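Local coordinates for pectate lyase (PDB 1GXM), which cleaves polygalacturonic acid (pectate) by anti-beta-elimination, the chain described being the catalytic module of a longer family 10 polysaccharide lyase, at residues A[26-31]-A[79-84]; A[86-91]-A[153-158]. All coordinates share one frame; numbering follows the deposited sequence.

In the fold
Both contacts are made by helix 77-90, in succession along its length, and their centres lie 11 Å apart. Interaction 1 is the more buried: segment 26-31 packs on V81 and F82 through methyl, aliphatic and carbonyl groups, and no hydrogen bond runs directly between the two segments. Interaction 2, farther from the centre of the chain and partly buried, joins the last turn of the helix to loop 153-158 by a tyrosine-aspartate hydrogen bond and a lysine-aspartate salt bridge, together with aliphatic packing of the lysine on T156. The two meet at P153 and F154, which pack on the methyl group of A84, while the P153 ring also lies beside R29.

Interaction 1: residues A[26-31]-A[79-84]. With GOL (glycerol), chain E.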
loop_
_atom_site.group_PDB
_atom_site.type_symbol
_atom_site.label_atom_id
_atom_site.label_comp_id
_atom_site.label_asym_id
_atom_site.label_seq_id
_atom_site.Cartn_x
_atom_site.Cartn_y
_atom_site.Cartn_z
ATOM N N ASN A 26 -12.963 2.268 -2.741
ATOM C CA ASN A 26 -14.225 2.793 -3.228
ATOM C C ASN A 26 -14.013 3.855 -4.286
ATOM O O ASN A 26 -14.766 3.915 -5.257
ATOM C CB ASN A 26 -15.104 3.246 -2.068
ATOM C CG ASN A 26 -15.734 2.052 -1.343
ATOM O OD1 ASN A 26 -16.359 1.181 -1.975
ATOM N ND2 ASN A 26 -15.541 1.979 -0.032
ATOM N N ASN A 27 -12.975 4.666 -4.140
ATOM C CA ASN A 27 -12.618 5.625 -5.183
ATOM C C ASN A 27 -12.220 4.947 -6.484
ATOM O O ASN A 27 -12.549 5.425 -7.573
ATOM C CB ASN A 27 -11.454 6.458 -4.730
ATOM C CG ASN A 27 -11.889 7.621 -3.862
ATOM O OD1 ASN A 27 -11.099 8.162 -3.086
ATOM N ND2 ASN A 27 -13.184 7.923 -3.885
ATOM N N ALA A 28 -11.506 3.834 -6.383
ATOM C CA ALA A 28 -11.022 3.127 -7.571
ATOM C C ALA A 28 -12.170 2.603 -8.431
ATOM O O ALA A 28 -12.018 2.369 -9.616
ATOM C CB ALA A 28 -10.113 1.984 -7.181
ATOM N N ARG A 29 -13.317 2.375 -7.807
ATOM C CA ARG A 29 -14.485 1.875 -8.520
ATOM C C ARG A 29 -14.867 2.745 -9.707
ATOM O O ARG A 29 -15.382 2.229 -10.710
ATOM C CB ARG A 29 -15.662 1.734 -7.570
ATOM C CG ARG A 29 -15.440 0.647 -6.545
ATOM C CD ARG A 29 -16.435 0.684 -5.427
ATOM N NE ARG A 29 -17.766 0.286 -5.859
ATOM C CZ ARG A 29 -18.819 0.201 -5.057
ATOM N NH1 ARG A 29 -18.704 0.482 -3.768
ATOM N NH2 ARG A 29 -19.995 -0.170 -5.553
ATOM N N THR A 30 -14.590 4.037 -9.586
ATOM C CA THR A 30 -14.834 5.011 -10.643
ATOM C C THR A 30 -13.579 5.781 -11.017
ATOM O O THR A 30 -13.639 6.969 -11.305
ATOM C CB THR A 30 -15.950 5.996 -10.226
ATOM O OG1 THR A 30 -15.572 6.718 -9.039
ATOM C CG2 THR A 30 -17.225 5.255 -9.875
ATOM N N LYS A 31 -12.429 5.107 -11.025
ATOM C CA LYS A 31 -11.165 5.795 -11.296
ATOM C C LYS A 31 -11.188 6.459 -12.666
ATOM O O LYS A 31 -10.694 7.570 -12.819
ATOM C CB LYS A 31 -9.985 4.820 -11.232
ATOM C CG LYS A 31 -8.620 5.487 -11.401
ATOM C CD LYS A 31 -8.194 6.235 -10.144
ATOM C CE LYS A 31 -7.378 7.483 -10.458
ATOM N NZ LYS A 31 -6.298 7.255 -11.455
ATOM N N GLU A 79 -7.265 -1.169 -11.645
ATOM C CA GLU A 79 -7.973 -1.675 -12.820
ATOM C C GLU A 79 -8.989 -2.739 -12.449
ATOM O O GLU A 79 -10.112 -2.750 -12.969
ATOM C CB GLU A 79 -6.993 -2.252 -13.856
ATOM C CG GLU A 79 -6.160 -1.216 -14.585
ATOM C CD GLU A 79 -4.877 -0.845 -13.895
ATOM O OE1 GLU A 79 -4.733 -1.105 -12.688
ATOM O OE2 GLU A 79 -4.005 -0.271 -14.566
ATOM N N MET A 80 -8.635 -3.633 -11.545
ATOM C CA MET A 80 -9.538 -4.746 -11.243
ATOM C C MET A 80 -10.758 -4.270 -10.460
ATOM O O MET A 80 -11.856 -4.800 -10.658
ATOM C CB MET A 80 -8.829 -5.921 -10.586
ATOM C CG MET A 80 -8.775 -5.851 -9.112
ATOM S SD MET A 80 -7.435 -6.787 -8.547
ATOM C CE MET A 80 -8.219 -8.345 -8.186
ATOM N N VAL A 81 -10.584 -3.277 -9.590
ATOM C CA VAL A 81 -11.699 -2.767 -8.815
ATOM C C VAL A 81 -12.633 -2.038 -9.777
ATOM O O VAL A 81 -13.849 -2.216 -9.758
ATOM C CB VAL A 81 -11.219 -1.843 -7.684
ATOM C CG1 VAL A 81 -12.384 -1.100 -7.049
ATOM C CG2 VAL A 81 -10.470 -2.653 -6.631
ATOM N N PHE A 82 -12.047 -1.206 -10.626
ATOM C CA PHE A 82 -12.779 -0.497 -11.654
ATOM C C PHE A 82 -13.578 -1.431 -12.544
ATOM O O PHE A 82 -14.783 -1.240 -12.741
ATOM C CB PHE A 82 -11.781 0.330 -12.454
ATOM C CG PHE A 82 -12.348 0.922 -13.697
ATOM C CD1 PHE A 82 -13.320 1.910 -13.635
ATOM C CD2 PHE A 82 -11.905 0.488 -14.930
ATOM C CE1 PHE A 82 -13.832 2.451 -14.810
ATOM C CE2 PHE A 82 -12.394 1.018 -16.083
ATOM C CZ PHE A 82 -13.350 2.005 -16.032
ATOM N N LEU A 83 -12.955 -2.478 -13.051
ATOM C CA LEU A 83 -13.672 -3.357 -13.971
ATOM C C LEU A 83 -14.703 -4.195 -13.230
ATOM O O LEU A 83 -15.703 -4.597 -13.805
ATOM C CB LEU A 83 -12.712 -4.245 -14.756
ATOM C CG LEU A 83 -11.825 -3.526 -15.766
ATOM C CD1 LEU A 83 -11.008 -4.516 -16.514
ATOM C CD2 LEU A 83 -12.645 -2.678 -16.700
ATOM N N ALA A 84 -14.496 -4.448 -11.946
ATOM C CA ALA A 84 -15.505 -5.153 -11.167
ATOM C C ALA A 84 -16.749 -4.302 -11.063
ATOM O O ALA A 84 -17.874 -4.811 -11.126
ATOM C CB ALA A 84 -14.975 -5.519 -9.785
HETATM C C1 GOL E . -4.115 4.131 -11.179
HETATM O O1 GOL E . -3.829 5.495 -10.991
HETATM C C2 GOL E . -3.253 3.608 -12.311
HETATM O O2 GOL E . -3.535 4.313 -13.504
HETATM C C3 GOL E . -3.549 2.128 -12.501
HETATM O O3 GOL E . -2.630 1.657 -13.461
#
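In the helical alpha/alpha-toroid domain of this family 10 lyase, A28 and R29, near the end of helix 20-28, pack against V81 and F82 of helix 77-90. V81 carries the aliphatic half. Its CG1, anti to the backbone N (chi1 169°), lies 3.8 Å from A28 CB and 3.6 Å from R29 CG, so one methyl group touches both residues. F82 meets backbone oxygens instead: A28 O approaches F82 CB at 3.5 Å, and R29 O lies near the ring plane, 3.6 Å from F82 CD1 at the ring edge. A28 O also accepts the backbone N-H of K31, which ties this turn together. W32 adds an edge-to-face contact with the F82 ring. Beyond V81 the R29 chain bends at chi3, and its guanidinium is held by a salt bridge from NE to E85 and by a hydrogen bond from NH1 to N26 OD1 (3.0 Å), which lies in the guanidinium plane. Near K31 and E79 lies a glycerol, probably from the crystallisation liquor. In one of its two conformers, K31 NZ donates to glycerol O1 at 3.1 Å, a bond left doubtful by the second, while glycerol O3 donates to E79 OE2 at 2.6 Å.

Interaction 2: residues A[86-91]-A[153-158]; sequences VYKSGG and PFDTDV
The Y87 side chain crosses that of T156 obliquely, its ring edge against T156 OG1, and ends on the carboxylate of D157. Its OH donates to D157 OD1 in a very short hydrogen bond of 2.5 Å; OD1 sits in the ring plane at the edge, and the ring and carboxylate planes are only 23° apart. On the same ring, T156 OG1 lies 3.8 Å from Y87 CE2, and V158 CB approaches Y87 CD2 at 4.3 Å. T156 OG1 has a second task: it accepts the backbone N-H of V158 at 3.2 Å, an ST turn that bends the loop chain just where Y87 packs against it.

One residue on, K88 runs out from the helix with its chain extended as far as CE, and a bend at chi4 (67°) places NZ beside D155. The salt bridge is uneven: K88 NZ lies 2.8 Å from D155 OD1, met on its syn side and 28° out of the carboxylate plane, but makes only a weak bond to OD2. A water accepts from K88 NZ at 3.0 Å and donates to D155 OD2, closing a second path between the two charges. Nearer the helix, the aliphatic part of K88 packs on the loop: CB and CG rest on the methyl CG2 of T156, 3.7 Å from CG, and CD passes near the carbonyl oxygen of P153, which follows a cis peptide bond.

The loop joining helices 136-148 and 161-181 is thus held to helix 77-90 through D155 and D157, on either side of T156 in the sequence. Helix 93-109 flanks it too: R96 and R100 bind the carbonyl oxygens of D157 and V158, and Y95 touches Y87. F154, turned away from segment 86-91, packs on V143, F146 and A147 of helix 136-148.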
loop_
_atom_site.group_PDB
_atom_site.type_symbol
_atom_site.label_atom_id
_atom_site.label_comp_id
_atom_site.label_asym_id
_atom_site.label_seq_id
_atom_site.Cartn_x
_atom_site.Cartn_y
_atom_site.Cartn_z
ATOM N N VAL A 86 -17.579 -1.939 -13.232
ATOM C CA VAL A 86 -18.167 -1.940 -14.566
ATOM C C VAL A 86 -18.990 -3.191 -14.787
ATOM O O VAL A 86 -20.086 -3.108 -15.346
ATOM C CB VAL A 86 -17.079 -1.808 -15.656
ATOM C CG1 VAL A 86 -17.674 -2.033 -17.039
ATOM C CG2 VAL A 86 -16.424 -0.465 -15.585
ATOM N N TYR A 87 -18.493 -4.343 -14.361
ATOM C CA TYR A 87 -19.251 -5.575 -14.449
ATOM C C TYR A 87 -20.544 -5.492 -13.640
ATOM O O TYR A 87 -21.620 -5.899 -14.107
ATOM C CB TYR A 87 -18.426 -6.781 -14.011
ATOM C CG TYR A 87 -19.243 -8.040 -14.063
ATOM C CD1 TYR A 87 -19.842 -8.436 -15.256
ATOM C CD2 TYR A 87 -19.447 -8.812 -12.936
ATOM C CE1 TYR A 87 -20.636 -9.582 -15.312
ATOM C CE2 TYR A 87 -20.215 -9.968 -12.987
ATOM C CZ TYR A 87 -20.819 -10.341 -14.183
ATOM O OH TYR A 87 -21.581 -11.490 -14.233
ATOM N N LYS A 88 -20.442 -4.955 -12.435
ATOM C CA LYS A 88 -21.586 -4.806 -11.551
ATOM C C LYS A 88 -22.621 -3.897 -12.195
ATOM O O LYS A 88 -23.820 -4.192 -12.135
ATOM C CB LYS A 88 -21.144 -4.256 -10.193
ATOM C CG LYS A 88 -22.261 -4.054 -9.163
ATOM C CD LYS A 88 -21.672 -3.495 -7.876
ATOM C CE LYS A 88 -22.733 -3.097 -6.847
ATOM N NZ LYS A 88 -23.478 -4.258 -6.326
ATOM N N SER A 89 -22.177 -2.818 -12.842
ATOM C CA SER A 89 -23.100 -1.845 -13.454
ATOM C C SER A 89 -23.762 -2.348 -14.731
ATOM O O SER A 89 -24.962 -2.154 -14.930
ATOM C CB SER A 89 -22.407 -0.531 -13.796
ATOM O OG SER A 89 -21.656 -0.225 -12.640
ATOM N N GLY A 90 -22.969 -2.928 -15.623
ATOM C CA GLY A 90 -23.406 -3.221 -16.979
ATOM C C GLY A 90 -23.611 -4.681 -17.331
ATOM O O GLY A 90 -24.213 -4.992 -18.363
ATOM N N GLY A 91 -23.096 -5.584 -16.511
ATOM C CA GLY A 91 -23.304 -7.014 -16.671
ATOM C C GLY A 91 -22.535 -7.703 -17.781
ATOM O O GLY A 91 -22.781 -8.869 -18.071
ATOM N N PRO A 153 -17.246 -3.695 -4.976
ATOM C CA PRO A 153 -18.063 -4.146 -6.119
ATOM C C PRO A 153 -18.091 -5.646 -6.382
ATOM O O PRO A 153 -18.537 -6.042 -7.468
ATOM C CB PRO A 153 -17.362 -3.458 -7.282
ATOM C CG PRO A 153 -15.927 -3.453 -6.863
ATOM C CD PRO A 153 -15.904 -3.261 -5.385
ATOM N N PHE A 154 -17.648 -6.455 -5.430
ATOM C CA PHE A 154 -17.495 -7.899 -5.615
ATOM C C PHE A 154 -18.685 -8.665 -5.055
ATOM O O PHE A 154 -18.605 -9.874 -4.807
ATOM C CB PHE A 154 -16.207 -8.378 -4.953
ATOM C CG PHE A 154 -14.996 -7.617 -5.408
ATOM C CD1 PHE A 154 -14.494 -7.799 -6.691
ATOM C CD2 PHE A 154 -14.374 -6.710 -4.577
ATOM C CE1 PHE A 154 -13.372 -7.086 -7.126
ATOM C CE2 PHE A 154 -13.248 -5.999 -5.012
ATOM C CZ PHE A 154 -12.761 -6.178 -6.280
ATOM N N ASP A 155 -19.795 -7.957 -4.891
ATOM C CA ASP A 155 -21.053 -8.591 -4.426
ATOM C C ASP A 155 -21.936 -8.946 -5.627
ATOM O O ASP A 155 -23.147 -8.702 -5.645
ATOM C CB ASP A 155 -21.797 -7.714 -3.413
ATOM C CG ASP A 155 -22.188 -6.363 -3.965
ATOM O OD1 ASP A 155 -21.654 -5.926 -5.011
ATOM O OD2 ASP A 155 -23.038 -5.647 -3.402
ATOM N N THR A 156 -21.294 -9.530 -6.628
ATOM C CA THR A 156 -21.937 -10.014 -7.836
ATOM C C THR A 156 -21.551 -11.466 -7.988
ATOM O O THR A 156 -20.934 -12.063 -7.116
ATOM C CB THR A 156 -21.472 -9.217 -9.067
ATOM O OG1 THR A 156 -20.069 -9.422 -9.277
ATOM C CG2 THR A 156 -21.590 -7.717 -8.845
ATOM N N ASP A 157 -21.864 -12.044 -9.131
ATOM C CA ASP A 157 -21.479 -13.424 -9.379
ATOM C C ASP A 157 -20.054 -13.557 -9.930
ATOM O O ASP A 157 -19.672 -14.623 -10.430
ATOM C CB ASP A 157 -22.496 -14.103 -10.306
ATOM C CG ASP A 157 -22.532 -13.503 -11.692
ATOM O OD1 ASP A 157 -21.615 -12.749 -12.075
ATOM O OD2 ASP A 157 -23.444 -13.762 -12.504
ATOM N N VAL A 158 -19.264 -12.487 -9.822
ATOM C CA VAL A 158 -17.867 -12.505 -10.251
ATOM C C VAL A 158 -17.105 -13.646 -9.596
ATOM O O VAL A 158 -16.309 -14.301 -10.238
ATOM C CB VAL A 158 -17.171 -11.129 -10.057
ATOM C CG1 VAL A 158 -17.123 -10.680 -8.603
ATOM C CG2 VAL A 158 -15.767 -11.173 -10.628
HETATM O O HOH W 1 -23.811 -3.264 -3.567
#